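Local coordinates for protein similar to hydroxylamine oxidoreductase (Kuenenia stuttgartiensis, PDB 6H5L) that probably acts as a multiheme oxidoreductase, carrying several c-type hemes within a large reductase complex of an anammox bacterium, at residues A93-S105 against E117-C129. Sequence-based numbering, arbitrary orientation.
With HEC (heme c), chain E.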
loop_
_atom_site.group_PDB
_atom_site.type_symbol
_atom_site.label_atom_id
_atom_site.label_comp_id
_atom_site.label_asym_id
_atom_site.label_seq_id
_atom_site.Cartn_x
_atom_site.Cartn_y
_atom_site.Cartn_z
ATOM N N ALA A 93 -18.740 13.303 -21.797
ATOM C CA ALA A 93 -18.140 12.421 -20.802
ATOM C C ALA A 93 -17.742 11.084 -21.416
ATOM O O ALA A 93 -16.665 10.554 -21.120
ATOM C CB ALA A 93 -19.100 12.215 -19.632
ATOM N N ASP A 94 -18.599 10.521 -22.271
ATOM C CA ASP A 94 -18.219 9.312 -22.996
ATOM C C ASP A 94 -17.010 9.571 -23.884
ATOM O O ASP A 94 -16.040 8.803 -23.873
ATOM C CB ASP A 94 -19.394 8.801 -23.833
ATOM C CG ASP A 94 -20.469 8.149 -22.993
ATOM O OD1 ASP A 94 -20.410 8.269 -21.751
ATOM O OD2 ASP A 94 -21.370 7.511 -23.578
ATOM N N TRP A 95 -17.051 10.655 -24.662
ATOM C CA TRP A 95 -15.999 10.915 -25.640
ATOM C C TRP A 95 -14.665 11.202 -24.963
ATOM O O TRP A 95 -13.619 10.725 -25.418
ATOM C CB TRP A 95 -16.409 12.070 -26.554
ATOM C CG TRP A 95 -15.304 12.551 -27.446
ATOM C CD1 TRP A 95 -14.833 11.941 -28.573
ATOM C CD2 TRP A 95 -14.537 13.751 -27.290
ATOM N NE1 TRP A 95 -13.817 12.684 -29.123
ATOM C CE2 TRP A 95 -13.616 13.801 -28.355
ATOM C CE3 TRP A 95 -14.539 14.788 -26.350
ATOM C CZ2 TRP A 95 -12.705 14.844 -28.506
ATOM C CZ3 TRP A 95 -13.635 15.822 -26.502
ATOM C CH2 TRP A 95 -12.730 15.843 -27.572
ATOM N N ARG A 96 -14.681 11.972 -23.871
ATOM C CA ARG A 96 -13.448 12.250 -23.140
ATOM C C ARG A 96 -12.827 10.986 -22.563
ATOM O O ARG A 96 -11.610 10.937 -22.359
ATOM C CB ARG A 96 -13.721 13.256 -22.016
ATOM C CG ARG A 96 -14.101 14.645 -22.489
ATOM C CD ARG A 96 -13.878 15.669 -21.389
ATOM N NE ARG A 96 -12.920 16.697 -21.783
ATOM C CZ ARG A 96 -13.261 17.888 -22.261
ATOM N NH1 ARG A 96 -14.540 18.206 -22.402
ATOM N NH2 ARG A 96 -12.324 18.763 -22.594
ATOM N N SER A 97 -13.634 9.961 -22.307
ATOM C CA SER A 97 -13.163 8.713 -21.724
ATOM C C SER A 97 -12.807 7.662 -22.771
ATOM O O SER A 97 -12.317 6.586 -22.408
ATOM C CB SER A 97 -14.220 8.157 -20.765
ATOM O OG SER A 97 -13.745 7.028 -20.051
ATOM N N SER A 98 -13.039 7.937 -24.050
ATOM C CA SER A 98 -12.838 6.951 -25.098
ATOM C C SER A 98 -11.403 6.981 -25.617
ATOM O O SER A 98 -10.631 7.905 -25.354
ATOM C CB SER A 98 -13.813 7.192 -26.249
ATOM O OG SER A 98 -13.540 8.426 -26.889
ATOM N N GLY A 99 -11.052 5.940 -26.376
ATOM C CA GLY A 99 -9.764 5.902 -27.040
ATOM C C GLY A 99 -9.616 6.925 -28.145
ATOM O O GLY A 99 -8.495 7.182 -28.591
ATOM N N HIS A 100 -10.723 7.513 -28.599
ATOM C CA HIS A 100 -10.635 8.557 -29.612
ATOM C C HIS A 100 -10.103 9.861 -29.027
ATOM O O HIS A 100 -9.430 10.624 -29.729
ATOM C CB HIS A 100 -12.003 8.766 -30.261
ATOM C CG HIS A 100 -12.403 7.657 -31.185
ATOM N ND1 HIS A 100 -13.489 6.843 -30.949
ATOM C CD2 HIS A 100 -11.853 7.222 -32.344
ATOM C CE1 HIS A 100 -13.594 5.957 -31.924
ATOM N NE2 HIS A 100 -12.614 6.166 -32.785
ATOM N N LYS A 101 -10.386 10.125 -27.750
ATOM C CA LYS A 101 -9.821 11.290 -27.079
ATOM C C LYS A 101 -8.376 11.046 -26.659
ATOM O O LYS A 101 -7.541 11.954 -26.734
ATOM C CB LYS A 101 -10.674 11.657 -25.862
ATOM C CG LYS A 101 -10.049 12.677 -24.924
ATOM C CD LYS A 101 -10.110 14.086 -25.493
ATOM C CE LYS A 101 -9.602 15.102 -24.478
ATOM N NZ LYS A 101 -9.767 16.506 -24.950
ATOM N N HIS A 102 -8.061 9.824 -26.225
ATOM C CA HIS A 102 -6.722 9.454 -25.773
ATOM C C HIS A 102 -6.223 8.273 -26.602
ATOM O O HIS A 102 -6.150 7.140 -26.111
ATOM C CB HIS A 102 -6.722 9.118 -24.282
ATOM C CG HIS A 102 -7.314 10.192 -23.420
ATOM N ND1 HIS A 102 -6.708 11.416 -23.232
ATOM C CD2 HIS A 102 -8.457 10.224 -22.693
ATOM C CE1 HIS A 102 -7.452 12.157 -22.429
ATOM N NE2 HIS A 102 -8.519 11.457 -22.088
ATOM N N PRO A 103 -5.860 8.509 -27.865
ATOM C CA PRO A 103 -5.458 7.411 -28.755
ATOM C C PRO A 103 -4.005 6.987 -28.627
ATOM O O PRO A 103 -3.611 6.003 -29.263
ATOM C CB PRO A 103 -5.728 8.006 -30.146
ATOM C CG PRO A 103 -5.434 9.459 -29.965
ATOM C CD PRO A 103 -5.825 9.815 -28.550
ATOM N N LYS A 104 -3.202 7.687 -27.835
ATOM C CA LYS A 104 -1.798 7.356 -27.637
ATOM C C LYS A 104 -1.495 7.229 -26.151
ATOM O O LYS A 104 -0.420 7.611 -25.678
ATOM C CB LYS A 104 -0.895 8.396 -28.296
ATOM C CG LYS A 104 -1.122 8.527 -29.795
ATOM C CD LYS A 104 -0.390 9.721 -30.382
ATOM C CE LYS A 104 -0.636 9.819 -31.880
ATOM N NZ LYS A 104 -0.034 11.042 -32.478
ATOM N N SER A 105 -2.451 6.690 -25.392
ATOM C CA SER A 105 -2.337 6.572 -23.944
ATOM C C SER A 105 -1.835 5.207 -23.486
ATOM O O SER A 105 -1.453 5.067 -22.318
ATOM C CB SER A 105 -3.691 6.865 -23.284
ATOM O OG SER A 105 -4.693 5.986 -23.763
ATOM N N GLU A 117 -2.436 6.570 -38.793
ATOM C CA GLU A 117 -1.844 7.827 -39.245
ATOM C C GLU A 117 -1.178 7.669 -40.607
ATOM O O GLU A 117 -1.268 8.562 -41.458
ATOM C CB GLU A 117 -0.835 8.336 -38.215
ATOM C CG GLU A 117 -1.463 8.936 -36.970
ATOM C CD GLU A 117 -0.428 9.372 -35.952
ATOM O OE1 GLU A 117 0.644 8.738 -35.884
ATOM O OE2 GLU A 117 -0.687 10.353 -35.222
ATOM N N LYS A 118 -0.503 6.540 -40.831
ATOM C CA LYS A 118 0.113 6.291 -42.130
ATOM C C LYS A 118 -0.937 6.108 -43.218
ATOM O O LYS A 118 -0.758 6.582 -44.346
ATOM C CB LYS A 118 1.021 5.063 -42.053
ATOM C CG LYS A 118 2.394 5.329 -41.458
ATOM C CD LYS A 118 3.420 5.606 -42.546
ATOM C CE LYS A 118 4.806 5.827 -41.962
ATOM N NZ LYS A 118 5.834 5.980 -43.027
ATOM N N ASN A 119 -2.040 5.424 -42.900
ATOM C CA ASN A 119 -3.050 5.137 -43.913
ATOM C C ASN A 119 -3.815 6.388 -44.329
ATOM O O ASN A 119 -4.215 6.506 -45.492
ATOM C CB ASN A 119 -4.019 4.069 -43.407
ATOM C CG ASN A 119 -3.354 2.719 -43.211
ATOM O OD1 ASN A 119 -2.284 2.455 -43.760
ATOM N ND2 ASN A 119 -3.992 1.853 -42.433
ATOM N N VAL A 120 -4.026 7.329 -43.404
ATOM C CA VAL A 120 -4.798 8.532 -43.697
ATOM C C VAL A 120 -3.917 9.742 -43.968
ATOM O O VAL A 120 -4.442 10.829 -44.248
ATOM C CB VAL A 120 -5.794 8.839 -42.559
ATOM C CG1 VAL A 120 -6.653 7.617 -42.261
ATOM C CG2 VAL A 120 -5.059 9.307 -41.308
ATOM N N GLY A 121 -2.594 9.592 -43.889
ATOM C CA GLY A 121 -1.698 10.696 -44.170
ATOM C C GLY A 121 -1.804 11.864 -43.219
ATOM O O GLY A 121 -1.395 12.974 -43.568
ATOM N N ARG A 122 -2.340 11.649 -42.020
ATOM C CA ARG A 122 -2.566 12.716 -41.059
ATOM C C ARG A 122 -2.027 12.298 -39.698
ATOM O O ARG A 122 -1.774 11.119 -39.444
ATOM C CB ARG A 122 -4.060 13.054 -40.947
ATOM C CG ARG A 122 -4.364 14.470 -40.484
ATOM C CD ARG A 122 -5.781 14.561 -39.946
ATOM N NE ARG A 122 -6.726 13.810 -40.769
ATOM C CZ ARG A 122 -8.014 13.661 -40.478
ATOM N NH1 ARG A 122 -8.516 14.214 -39.382
ATOM N NH2 ARG A 122 -8.802 12.960 -41.282
ATOM N N VAL A 123 -1.849 13.284 -38.822
ATOM C CA VAL A 123 -1.482 13.051 -37.429
ATOM C C VAL A 123 -2.756 13.071 -36.594
ATOM O O VAL A 123 -3.583 13.980 -36.733
ATOM C CB VAL A 123 -0.474 14.101 -36.932
ATOM C CG1 VAL A 123 -0.572 14.276 -35.421
ATOM C CG2 VAL A 123 0.938 13.700 -37.326
ATOM N N LEU A 124 -2.918 12.069 -35.734
ATOM C CA LEU A 124 -4.127 11.902 -34.930
ATOM C C LEU A 124 -3.750 11.914 -33.451
ATOM O O LEU A 124 -3.552 10.861 -32.840
ATOM C CB LEU A 124 -4.855 10.613 -35.310
ATOM C CG LEU A 124 -5.325 10.528 -36.762
ATOM C CD1 LEU A 124 -5.933 9.167 -37.052
ATOM C CD2 LEU A 124 -6.320 11.639 -37.069
ATOM N N ASP A 125 -3.660 13.112 -32.875
ATOM C CA ASP A 125 -3.513 13.236 -31.432
ATOM C C ASP A 125 -4.835 13.041 -30.707
ATOM O O ASP A 125 -4.834 12.713 -29.515
ATOM C CB ASP A 125 -2.919 14.600 -31.075
ATOM C CG ASP A 125 -1.474 14.738 -31.509
ATOM O OD1 ASP A 125 -0.727 13.740 -31.413
ATOM O OD2 ASP A 125 -1.084 15.841 -31.947
ATOM N N GLU A 126 -5.953 13.246 -31.399
ATOM C CA GLU A 126 -7.274 12.931 -30.876
ATOM C C GLU A 126 -8.235 12.817 -32.049
ATOM O O GLU A 126 -8.010 13.392 -33.116
ATOM C CB GLU A 126 -7.767 13.990 -29.882
ATOM C CG GLU A 126 -8.205 15.299 -30.527
ATOM C CD GLU A 126 -8.885 16.234 -29.545
ATOM O OE1 GLU A 126 -9.502 17.223 -29.997
ATOM O OE2 GLU A 126 -8.807 15.980 -28.324
ATOM N N VAL A 127 -9.307 12.062 -31.838
ATOM C CA VAL A 127 -10.403 11.961 -32.796
ATOM C C VAL A 127 -11.563 12.774 -32.242
ATOM O O VAL A 127 -12.118 12.441 -31.187
ATOM C CB VAL A 127 -10.807 10.501 -33.047
ATOM C CG1 VAL A 127 -11.930 10.422 -34.071
ATOM C CG2 VAL A 127 -9.603 9.687 -33.493
ATOM N N HIS A 128 -11.927 13.835 -32.950
ATOM C CA HIS A 128 -12.829 14.855 -32.445
ATOM C C HIS A 128 -14.223 14.689 -33.039
ATOM O O HIS A 128 -14.422 13.988 -34.035
ATOM C CB HIS A 128 -12.282 16.247 -32.773
ATOM C CG HIS A 128 -12.901 17.347 -31.972
ATOM N ND1 HIS A 128 -14.062 17.983 -32.355
ATOM C CD2 HIS A 128 -12.519 17.928 -30.811
ATOM C CE1 HIS A 128 -14.371 18.904 -31.461
ATOM N NE2 HIS A 128 -13.448 18.894 -30.517
ATOM N N CYS A 129 -15.197 15.348 -32.399
ATOM C CA CYS A 129 -16.546 15.419 -32.952
ATOM C C CYS A 129 -16.525 15.942 -34.380
ATOM O O CYS A 129 -17.335 15.530 -35.217
ATOM C CB CYS A 129 -17.427 16.318 -32.082
ATOM S SG CYS A 129 -16.814 16.606 -30.405
HETATM FE FE HEC E . -12.180 4.882 -34.255
HETATM C CHA HEC E . -10.315 3.821 -31.604
HETATM C CHB HEC E . -14.584 2.543 -33.506
HETATM C CHC HEC E . -14.234 6.193 -36.682
HETATM C CHD HEC E . -9.547 6.662 -35.527
HETATM N NA HEC E . -12.418 3.456 -32.801
HETATM C C1A HEC E . -11.500 3.148 -31.817
HETATM C C2A HEC E . -12.007 2.003 -31.078
HETATM C C3A HEC E . -13.185 1.660 -31.609
HETATM C C4A HEC E . -13.467 2.563 -32.704
HETATM C CMA HEC E . -14.092 0.499 -31.147
HETATM C CAA HEC E . -11.336 1.298 -29.877
HETATM C CBA HEC E . -11.191 2.281 -28.718
HETATM C CGA HEC E . -11.077 1.537 -27.412
HETATM O O1A HEC E . -11.272 0.294 -27.410
HETATM O O2A HEC E . -10.799 2.185 -26.371
HETATM N NB HEC E . -14.033 4.391 -35.025
HETATM C C1B HEC E . -14.913 3.506 -34.434
HETATM C C2B HEC E . -16.238 3.775 -34.953
HETATM C C3B HEC E . -16.140 4.774 -35.838
HETATM C C4B HEC E . -14.753 5.188 -35.895
HETATM C CMB HEC E . -17.509 2.994 -34.558
HETATM C CAB HEC E . -17.282 5.414 -36.656
HETATM C CBB HEC E . -18.227 6.211 -35.734
HETATM N NC HEC E . -11.931 6.148 -35.839
HETATM C C1C HEC E . -12.926 6.629 -36.670
HETATM C C2C HEC E . -12.407 7.790 -37.374
HETATM C C3C HEC E . -11.076 7.780 -37.198
HETATM C C4C HEC E . -10.773 6.839 -36.134
HETATM C CMC HEC E . -13.131 8.441 -38.577
HETATM C CAC HEC E . -10.046 8.750 -37.828
HETATM C CBC HEC E . -10.115 10.133 -37.145
HETATM N ND HEC E . -10.233 5.213 -33.644
HETATM C C1D HEC E . -9.303 5.957 -34.367
HETATM C C2D HEC E . -8.026 5.866 -33.699
HETATM C C3D HEC E . -8.263 4.977 -32.470
HETATM C C4D HEC E . -9.663 4.619 -32.520
HETATM C CMD HEC E . -6.701 6.528 -34.132
HETATM C CAD HEC E . -7.224 4.555 -31.408
HETATM C CBD HEC E . -6.412 3.367 -31.919
HETATM C CGD HEC E . -7.311 2.181 -32.155
HETATM O O1D HEC E . -7.653 1.910 -33.335
HETATM O O2D HEC E . -7.687 1.508 -31.161
#
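Two hydrogen bonds grip the backbone of Val127 from segment 93-105. Trp95 NE1 donates to Val127 O at 2.7 Å, lying in the carbonyl plane, while the oxygen sits at the indole edge, only 2° out of the ring plane. Val127 N gives a nearly straight bond to His100 O (2.6 Å, 175°).

His100 NE2 binds the heme iron at 2.0 Å, and His153 supplies the other axial nitrogen. Val127 CB packs on His100 CB; with CG1 anti to the backbone N (chi1 -179°), both methyls lie against the His100 imidazole and the heme, Val127 CG1 meeting the vinyl-derived carbon CBC at 3.6 Å and CG2 the meso carbon CHD. Leu124 and Pro103 also border this heme.

Around the indole, the His128 ring approaches obliquely through CD2. Cys129 SG stands above the six-membered ring of Trp95, 4.7 Å from its centroid. That sulfur is covalently linked to a second heme. Lys101 CD lies over the opposite indole face, offset toward the rim, its bent chain running alongside Glu126 to a long salt bridge, NZ to OE2 at 3.5 Å.

At the outer end, the extended chain of Lys104 puts NZ between two carboxylates: Glu117 OE2 at 2.9 Å, met on the syn side, and Asp125 OD1 at 3.0 Å, met on the anti side, both somewhat out of plane. Glu117 OE2 also accepts a hydrogen bond from Leu124 N through its anti lone pair, which restricts the carboxylate's rotation.

Together these bonds tie the loop bearing an axial histidine of one heme to the CxxCH attachment segment of another, consistent with the close heme packing of multiheme cytochromes; the paired carboxylates probably stabilise the charged lysine.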